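Local coordinates for protein acetylacetone-cleaving enzyme (Acinetobacter johnsonii, PDB 3BAL) that cleaves acetylacetone with molecular oxygen into methylglyoxal and acetate, working as a homotetramer that binds one iron cation per subunit, at residues Glu12-Pro23 against Ile33-Ser41. Residues are numbered along the deposited sequence; the frame is centred on the assembly and turned at random.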
loop_
_atom_site.group_PDB
_atom_site.type_symbol
_atom_site.label_atom_id
_atom_site.label_comp_id
_atom_site.label_asym_id
_atom_site.label_seq_id
_atom_site.Cartn_x
_atom_site.Cartn_y
_atom_site.Cartn_z
ATOM N N GLU A 12 5.963 -1.432 -17.177
ATOM C CA GLU A 12 6.685 -0.286 -17.723
ATOM C C GLU A 12 8.196 -0.442 -17.723
ATOM O O GLU A 12 8.771 -1.141 -16.884
ATOM C CB GLU A 12 6.345 0.983 -16.938
ATOM C CG GLU A 12 4.881 1.386 -16.949
ATOM C CD GLU A 12 4.556 2.353 -15.831
ATOM O OE1 GLU A 12 5.475 3.062 -15.366
ATOM O OE2 GLU A 12 3.382 2.416 -15.414
ATOM N N TYR A 13 8.824 0.228 -18.681
ATOM C CA TYR A 13 10.274 0.248 -18.809
ATOM C C TYR A 13 10.657 1.691 -19.093
ATOM O O TYR A 13 10.100 2.315 -19.999
ATOM C CB TYR A 13 10.758 -0.629 -19.962
ATOM C CG TYR A 13 12.241 -0.454 -20.218
ATOM C CD1 TYR A 13 13.177 -0.776 -19.232
ATOM C CD2 TYR A 13 12.709 0.085 -21.422
ATOM C CE1 TYR A 13 14.541 -0.558 -19.434
ATOM C CE2 TYR A 13 14.073 0.305 -21.636
ATOM C CZ TYR A 13 14.979 -0.017 -20.638
ATOM O OH TYR A 13 16.324 0.197 -20.832
ATOM N N VAL A 14 11.600 2.221 -18.320
ATOM C CA VAL A 14 12.055 3.601 -18.492
ATOM C C VAL A 14 13.582 3.690 -18.473
ATOM O O VAL A 14 14.198 3.468 -17.432
ATOM C CB VAL A 14 11.533 4.525 -17.351
ATOM C CG1 VAL A 14 12.001 5.963 -17.597
ATOM C CG2 VAL A 14 10.011 4.454 -17.248
ATOM N N LYS A 15 14.189 4.013 -19.615
ATOM C CA LYS A 15 15.642 4.154 -19.674
ATOM C C LYS A 15 15.995 5.490 -19.015
ATOM O O LYS A 15 15.355 6.505 -19.284
ATOM C CB LYS A 15 16.138 4.156 -21.126
ATOM C CG LYS A 15 17.666 4.232 -21.290
ATOM C CD LYS A 15 18.360 2.991 -20.719
ATOM C CE LYS A 15 19.886 3.045 -20.878
ATOM N NZ LYS A 15 20.541 4.168 -20.130
ATOM N N ILE A 16 17.000 5.492 -18.145
ATOM C CA ILE A 16 17.402 6.718 -17.468
ATOM C C ILE A 16 18.581 7.353 -18.204
ATOM O O ILE A 16 19.712 6.870 -18.122
ATOM C CB ILE A 16 17.796 6.425 -16.009
ATOM C CG1 ILE A 16 16.623 5.743 -15.295
ATOM C CG2 ILE A 16 18.206 7.723 -15.302
ATOM C CD1 ILE A 16 16.937 5.247 -13.893
ATOM N N SER A 17 18.311 8.446 -18.914
ATOM C CA SER A 17 19.341 9.134 -19.689
ATOM C C SER A 17 19.743 10.467 -19.069
ATOM O O SER A 17 18.929 11.143 -18.441
ATOM C CB SER A 17 18.833 9.364 -21.111
ATOM O OG SER A 17 18.272 8.172 -21.636
ATOM N N ASP A 18 21.003 10.847 -19.252
ATOM C CA ASP A 18 21.489 12.101 -18.699
ATOM C C ASP A 18 20.708 13.284 -19.234
ATOM O O ASP A 18 20.450 14.244 -18.512
ATOM C CB ASP A 18 22.969 12.287 -19.015
ATOM C CG ASP A 18 23.846 11.374 -18.201
ATOM O OD1 ASP A 18 23.362 10.879 -17.157
ATOM O OD2 ASP A 18 25.015 11.163 -18.589
ATOM N N ASN A 19 20.329 13.192 -20.504
ATOM C CA ASN A 19 19.585 14.237 -21.199
ATOM C C ASN A 19 18.228 14.594 -20.617
ATOM O O ASN A 19 17.701 15.661 -20.917
ATOM C CB ASN A 19 19.374 13.833 -22.658
ATOM C CG ASN A 19 20.659 13.800 -23.439
ATOM O OD1 ASN A 19 20.683 13.361 -24.594
ATOM N ND2 ASN A 19 21.745 14.273 -22.821
ATOM N N ASN A 20 17.659 13.717 -19.796
ATOM C CA ASN A 20 16.339 13.974 -19.237
ATOM C C ASN A 20 16.255 14.541 -17.832
ATOM O O ASN A 20 15.159 14.725 -17.305
ATOM C CB ASN A 20 15.480 12.715 -19.334
ATOM C CG ASN A 20 15.157 12.360 -20.763
ATOM O OD1 ASN A 20 15.081 13.242 -21.627
ATOM N ND2 ASN A 20 14.948 11.079 -21.027
ATOM N N TYR A 21 17.396 14.818 -17.216
ATOM C CA TYR A 21 17.372 15.414 -15.894
ATOM C C TYR A 21 17.031 16.893 -16.090
ATOM O O TYR A 21 17.588 17.548 -16.973
ATOM C CB TYR A 21 18.731 15.275 -15.205
ATOM C CG TYR A 21 19.002 13.894 -14.621
ATOM C CD1 TYR A 21 19.634 12.893 -15.373
ATOM C CD2 TYR A 21 18.630 13.592 -13.305
ATOM C CE1 TYR A 21 19.891 11.632 -14.827
ATOM C CE2 TYR A 21 18.879 12.337 -12.752
ATOM C CZ TYR A 21 19.510 11.363 -13.517
ATOM O OH TYR A 21 19.758 10.128 -12.956
ATOM N N VAL A 22 16.101 17.408 -15.289
ATOM C CA VAL A 22 15.705 18.814 -15.371
ATOM C C VAL A 22 15.882 19.469 -14.000
ATOM O O VAL A 22 15.937 18.782 -12.978
ATOM C CB VAL A 22 14.215 18.980 -15.800
ATOM C CG1 VAL A 22 13.997 18.394 -17.177
ATOM C CG2 VAL A 22 13.288 18.327 -14.778
ATOM N N PRO A 23 15.978 20.810 -13.962
ATOM C CA PRO A 23 16.145 21.510 -12.683
ATOM C C PRO A 23 14.949 21.267 -11.755
ATOM O O PRO A 23 13.797 21.322 -12.188
ATOM C CB PRO A 23 16.258 22.978 -13.103
ATOM C CG PRO A 23 16.868 22.897 -14.474
ATOM C CD PRO A 23 16.099 21.748 -15.093
ATOM N N ILE A 33 20.014 21.298 -7.830
ATOM C CA ILE A 33 19.497 19.929 -7.859
ATOM C C ILE A 33 18.711 19.658 -9.142
ATOM O O ILE A 33 17.896 20.476 -9.564
ATOM C CB ILE A 33 18.579 19.638 -6.629
ATOM C CG1 ILE A 33 19.403 19.668 -5.341
ATOM C CG2 ILE A 33 17.905 18.275 -6.779
ATOM C CD1 ILE A 33 18.607 19.335 -4.095
ATOM N N THR A 34 18.975 18.519 -9.774
ATOM C CA THR A 34 18.259 18.141 -10.989
ATOM C C THR A 34 17.592 16.792 -10.726
ATOM O O THR A 34 18.041 16.031 -9.864
ATOM C CB THR A 34 19.211 18.062 -12.224
ATOM O OG1 THR A 34 20.358 17.259 -11.914
ATOM C CG2 THR A 34 19.662 19.462 -12.636
ATOM N N TRP A 35 16.511 16.494 -11.436
ATOM C CA TRP A 35 15.824 15.231 -11.190
ATOM C C TRP A 35 15.099 14.681 -12.401
ATOM O O TRP A 35 15.117 15.275 -13.481
ATOM C CB TRP A 35 14.808 15.396 -10.044
ATOM C CG TRP A 35 13.549 16.159 -10.441
ATOM C CD1 TRP A 35 13.490 17.368 -11.075
ATOM C CD2 TRP A 35 12.186 15.748 -10.245
ATOM N NE1 TRP A 35 12.182 17.732 -11.292
ATOM C CE2 TRP A 35 11.361 16.756 -10.795
ATOM C CE3 TRP A 35 11.581 14.626 -9.660
ATOM C CZ2 TRP A 35 9.962 16.674 -10.780
ATOM C CZ3 TRP A 35 10.189 14.548 -9.645
ATOM C CH2 TRP A 35 9.398 15.564 -10.203
ATOM N N GLN A 36 14.468 13.527 -12.185
ATOM C CA GLN A 36 13.673 12.825 -13.186
ATOM C C GLN A 36 12.567 12.033 -12.491
ATOM O O GLN A 36 12.844 11.254 -11.579
ATOM C CB GLN A 36 14.509 11.814 -13.986
ATOM C CG GLN A 36 15.304 12.380 -15.151
ATOM C CD GLN A 36 15.814 11.285 -16.074
ATOM O OE1 GLN A 36 15.028 10.478 -16.593
ATOM N NE2 GLN A 36 17.130 11.249 -16.289
ATOM N N LEU A 37 11.322 12.247 -12.916
ATOM C CA LEU A 37 10.195 11.503 -12.384
ATOM C C LEU A 37 10.207 10.209 -13.205
ATOM O O LEU A 37 10.236 10.257 -14.442
ATOM C CB LEU A 37 8.884 12.264 -12.604
ATOM C CG LEU A 37 7.613 11.568 -12.087
ATOM C CD1 LEU A 37 7.687 11.379 -10.570
ATOM C CD2 LEU A 37 6.395 12.406 -12.456
ATOM N N LEU A 38 10.197 9.061 -12.521
ATOM C CA LEU A 38 10.253 7.758 -13.181
ATOM C C LEU A 38 8.931 7.002 -13.273
ATOM O O LEU A 38 8.701 6.262 -14.232
ATOM C CB LEU A 38 11.276 6.870 -12.463
ATOM C CG LEU A 38 12.712 7.397 -12.422
ATOM C CD1 LEU A 38 13.550 6.530 -11.506
ATOM C CD2 LEU A 38 13.297 7.415 -13.830
ATOM N N HIS A 39 8.070 7.176 -12.273
ATOM C CA HIS A 39 6.786 6.480 -12.256
ATOM C C HIS A 39 5.781 7.062 -11.269
ATOM O O HIS A 39 6.143 7.582 -10.209
ATOM C CB HIS A 39 7.009 4.994 -11.940
ATOM C CG HIS A 39 5.746 4.215 -11.735
ATOM N ND1 HIS A 39 5.181 4.024 -10.493
ATOM C CD2 HIS A 39 4.947 3.567 -12.615
ATOM C CE1 HIS A 39 4.091 3.290 -10.615
ATOM N NE2 HIS A 39 3.925 2.999 -11.892
ATOM N N SER A 40 4.510 6.955 -11.634
ATOM C CA SER A 40 3.422 7.439 -10.803
ATOM C C SER A 40 2.325 6.370 -10.745
ATOM O O SER A 40 1.947 5.811 -11.769
ATOM C CB SER A 40 2.880 8.747 -11.396
ATOM O OG SER A 40 1.720 9.174 -10.719
ATOM N N SER A 41 1.857 6.057 -9.542
ATOM C CA SER A 41 0.780 5.088 -9.360
ATOM C C SER A 41 -0.413 5.884 -8.812
ATOM O O SER A 41 -0.536 6.087 -7.598
ATOM C CB SER A 41 1.198 3.995 -8.371
ATOM O OG SER A 41 1.755 2.873 -9.035
HETATM O O HOH W 1 6.359 5.594 -15.881
HETATM O O HOH W 2 15.574 9.277 -18.883
HETATM O O HOH W 3 10.972 20.317 -12.262
#
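Two groups share the carbonyl oxygen of Ser17: the backbone N of Asn20, which closes a short 3-10 turn, and the side-chain amide of Gln36, whose NE2 lies 2.8 Å from Ser17 O in a bent, weak bond (119° at the hydrogen). Glutamine suits this place because its extended chain spans the gap and brings both a donor and an acceptor. A water lies 2.6 Å from Gln36 OE1, within hydrogen-bonding distance of Lys15 O, and accepts from Ser17 N and Asn20 ND2; Lys149 NZ bonds Asn20 OD1. Gln36 CG packs over a face of the Tyr21 ring, 4.1 Å from the centroid, a CH-pi contact, while the amide stands nearly upright on the ring, the planes 81° apart.

Beyond the turn, Val22 and Trp35 form an antiparallel hydrogen-bonded pair, with Val22 N to Trp35 O at 3.0 Å and Trp35 N to Val22 O at 2.8 Å. With chi1 at 75°, the indole swings nearer 12-23 than its CB, and Val22 CG2 comes from above its plane, against the rim (3.7 Å to Trp35 NE1). Tryptophan offers apolar surface to Val22 and an N-H to a water held by Pro23 O. Branched Val14 and Ile16 meet Leu38 CD2 through hydrocarbon, 4.0 Å from Ile16 CG1, and a water bridges Glu12 OE1 to Leu38 O. Glu12 OE2 forms a salt bridge with Lys6 of the third subunit. Within the chain, strand 22-23 is outermost in a cupin jelly-roll sheet, beside 34-41, whereas strand 12-15 pairs antiparallel with a strand of the second subunit, continuing a sheet across the tetramer interface.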